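Local structure of de novo design, hyper stable, disulfide-rich mini protein (Synthetic construct, 5JG9) at residues Glu14-Arg18 against Cys40-Glu44. The protein has no known natural function, being a de novo designed, disulfide-rich mini protein built for hyperstability. Sequence-based numbering, arbitrary orientation.
Sequences EERVR and CYVCE
The side chain of E14 covers one face of the Y41 ring, where helix 14-28 packs on the central strand, 40-46, of the three-stranded antiparallel sheet in this designed beta-alpha-beta-beta fold. With CG anti to the backbone N (chi1 178°) and the chain extended beyond it, the side chain of E14 passes from CB, beside CD1 and CE1, to the carboxylate near the hydroxyl. Its CG makes a CH-pi contact, 3.6 Å from the ring centroid, and the carboxylate stacks nearly parallel to the ring plane, with CD 3.5 Å from CZ of Y41. One turn on, V17 points at the strand and crosses Y41 at about a right angle; its CG1, 3.8 Å from Y41 CB, also lies against the backbone N atoms of V42 and C43, the latter's sulfur tied back to the same helix through C21. R18 grips the E14 carboxylate side-on, NE and NH2 both donating to OE2, at 2.7 Å from NE, which should limit rotation of the carboxylate above the ring. An alanine in place of E14 would probably bare much of this ring face and leave the R18 guanidinium without this carboxylate partner. Beyond the helix, Y41 also touches I34 on strand 31-37, and its OH is hydrogen-bonded to NZ of K36. The R18 guanidinium plane is 59° from the ring plane, and NH2 lies 3.9 Å from CE2 of Y41.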
ATOM      1  N   GLU A  14       6.352   8.744   1.844  1.00 36.44           N
ATOM      2  CA  GLU A  14       6.687   7.362   1.585  1.00 37.54           C
ATOM      3  C   GLU A  14       6.690   6.552   2.910  1.00 39.40           C
ATOM      4  O   GLU A  14       6.206   5.447   2.987  1.00 39.04           O
ATOM      5  CB  GLU A  14       8.069   7.313   0.963  1.00 40.58           C
ATOM      6  CG  GLU A  14       8.553   5.896   0.687  1.00 41.76           C
ATOM      7  CD  GLU A  14       9.962   5.860   0.142  1.00 43.77           C
ATOM      8  OE1 GLU A  14      10.603   6.921   0.022  1.00 48.18           O
ATOM      9  OE2 GLU A  14      10.410   4.764  -0.172  1.00 45.35           O
ATOM     10  N   GLU A  15       7.244   7.149   3.961  1.00 42.13           N
ATOM     11  CA  GLU A  15       7.445   6.455   5.247  1.00 45.66           C
ATOM     12  C   GLU A  15       6.079   5.992   5.805  1.00 41.47           C
ATOM     13  O   GLU A  15       5.884   4.817   6.082  1.00 40.07           O
ATOM     14  CB  GLU A  15       8.249   7.384   6.199  1.00 50.69           C
ATOM     15  CG  GLU A  15       8.889   6.664   7.376  1.00 55.88           C
ATOM     16  CD  GLU A  15       7.910   6.303   8.494  1.00 57.42           C
ATOM     17  OE1 GLU A  15       8.155   5.220   9.163  1.00 59.83           O
ATOM     18  OE2 GLU A  15       6.922   7.117   8.717  1.00 54.80           O
ATOM     19  N   ARG A  16       5.097   6.899   5.775  1.00 42.27           N
ATOM     20  CA  ARG A  16       3.734   6.635   6.268  1.00 40.56           C
ATOM     21  C   ARG A  16       2.999   5.631   5.430  1.00 35.59           C
ATOM     22  O   ARG A  16       2.321   4.736   5.928  1.00 33.04           O
ATOM     23  CB  ARG A  16       2.930   7.920   6.252  1.00 42.42           C
ATOM     24  CG  ARG A  16       1.584   7.754   6.874  1.00 43.17           C
ATOM     25  CD  ARG A  16       0.904   9.096   7.086  1.00 47.67           C
ATOM     26  NE  ARG A  16      -0.465   8.881   7.539  1.00 51.04           N
ATOM     27  CZ  ARG A  16      -1.501   9.745   7.417  1.00 51.82           C
ATOM     28  NH1 ARG A  16      -1.335  10.938   6.857  1.00 54.02           N
ATOM     29  NH2 ARG A  16      -2.731   9.396   7.842  1.00 49.41           N
ATOM     30  N   VAL A  17       3.133   5.763   4.114  1.00 33.66           N
ATOM     31  CA  VAL A  17       2.451   4.873   3.231  1.00 28.88           C
ATOM     32  C   VAL A  17       2.938   3.413   3.520  1.00 28.91           C
ATOM     33  O   VAL A  17       2.121   2.457   3.524  1.00 26.89           O
ATOM     34  CB  VAL A  17       2.636   5.256   1.740  1.00 27.59           C
ATOM     35  CG1 VAL A  17       2.031   4.232   0.820  1.00 24.81           C
ATOM     36  CG2 VAL A  17       1.962   6.589   1.436  1.00 28.28           C
ATOM     37  N   ARG A  18       4.254   3.257   3.604  1.00 29.88           N
ATOM     38  CA  ARG A  18       4.905   1.948   3.751  1.00 31.35           C
ATOM     39  C   ARG A  18       4.451   1.285   5.055  1.00 31.57           C
ATOM     40  O   ARG A  18       4.110   0.100   5.094  1.00 30.23           O
ATOM     41  CB  ARG A  18       6.453   2.124   3.720  1.00 35.66           C
ATOM     42  CG  ARG A  18       7.024   2.247   2.304  1.00 38.13           C
ATOM     43  CD  ARG A  18       8.508   2.517   2.349  1.00 44.62           C
ATOM     44  NE  ARG A  18       9.027   2.749   1.011  1.00 48.29           N
ATOM     45  CZ  ARG A  18       9.106   1.819   0.040  1.00 48.66           C
ATOM     46  NH1 ARG A  18       8.746   0.520   0.189  1.00 46.64           N
ATOM     47  NH2 ARG A  18       9.549   2.226  -1.125  1.00 54.78           N
ATOM     48  N   CYS A  40       4.001   9.592  -6.249  1.00 23.67           N
ATOM     49  CA  CYS A  40       3.081   9.160  -5.200  1.00 23.91           C
ATOM     50  C   CYS A  40       3.278   7.712  -4.929  1.00 26.32           C
ATOM     51  O   CYS A  40       3.420   6.912  -5.882  1.00 26.06           O
ATOM     52  CB  CYS A  40       1.651   9.347  -5.681  1.00 23.79           C
ATOM     53  SG  CYS A  40       1.224  11.050  -6.043  1.00 23.33           S
ATOM     54  N   TYR A  41       3.295   7.341  -3.658  1.00 25.47           N
ATOM     55  CA  TYR A  41       3.406   5.979  -3.238  1.00 25.96           C
ATOM     56  C   TYR A  41       2.015   5.374  -3.149  1.00 23.79           C
ATOM     57  O   TYR A  41       1.025   6.077  -2.911  1.00 20.31           O
ATOM     58  CB  TYR A  41       4.169   5.869  -1.904  1.00 26.60           C
ATOM     59  CG  TYR A  41       5.607   6.167  -2.151  1.00 27.17           C
ATOM     60  CD1 TYR A  41       6.062   7.460  -2.133  1.00 28.25           C
ATOM     61  CD2 TYR A  41       6.520   5.132  -2.441  1.00 28.84           C
ATOM     62  CE1 TYR A  41       7.358   7.770  -2.490  1.00 30.57           C
ATOM     63  CE2 TYR A  41       7.843   5.405  -2.722  1.00 31.16           C
ATOM     64  CZ  TYR A  41       8.255   6.713  -2.760  1.00 32.43           C
ATOM     65  OH  TYR A  41       9.543   7.011  -3.066  1.00 34.92           O
ATOM     66  N   VAL A  42       1.998   4.069  -3.447  1.00 21.69           N
ATOM     67  CA  VAL A  42       0.797   3.283  -3.689  1.00 21.74           C
ATOM     68  C   VAL A  42       0.944   2.016  -2.820  1.00 20.90           C
ATOM     69  O   VAL A  42       1.903   1.314  -2.905  1.00 21.09           O
ATOM     70  CB  VAL A  42       0.607   2.919  -5.214  1.00 21.89           C
ATOM     71  CG1 VAL A  42      -0.637   2.042  -5.414  1.00 21.75           C
ATOM     72  CG2 VAL A  42       0.486   4.168  -6.057  1.00 23.64           C
ATOM     73  N   CYS A  43      -0.028   1.776  -1.961  1.00 21.15           N
ATOM     74  CA  CYS A  43      -0.203   0.506  -1.253  1.00 22.30           C
ATOM     75  C   CYS A  43      -1.005  -0.492  -2.111  1.00 22.99           C
ATOM     76  O   CYS A  43      -2.187  -0.236  -2.449  1.00 23.23           O
ATOM     77  CB  CYS A  43      -0.907   0.709   0.073  1.00 22.16           C
ATOM     78  SG  CYS A  43      -1.119  -0.851   0.927  1.00 23.38           S
ATOM     79  N   GLU A  44      -0.398  -1.596  -2.469  1.00 22.83           N
ATOM     80  CA  GLU A  44      -1.120  -2.692  -3.157  1.00 23.98           C
ATOM     81  C   GLU A  44      -1.350  -3.838  -2.225  1.00 23.85           C
ATOM     82  O   GLU A  44      -0.381  -4.377  -1.636  1.00 24.61           O
ATOM     83  CB  GLU A  44      -0.277  -3.158  -4.342  1.00 27.11           C
ATOM     84  CG  GLU A  44      -0.840  -4.468  -4.953  1.00 31.24           C
ATOM     85  CD  GLU A  44       0.140  -5.059  -5.979  1.00 33.86           C
ATOM     86  OE1 GLU A  44       0.717  -6.149  -5.666  1.00 35.09           O
ATOM     87  OE2 GLU A  44       0.377  -4.390  -6.996  1.00 33.09           O
TER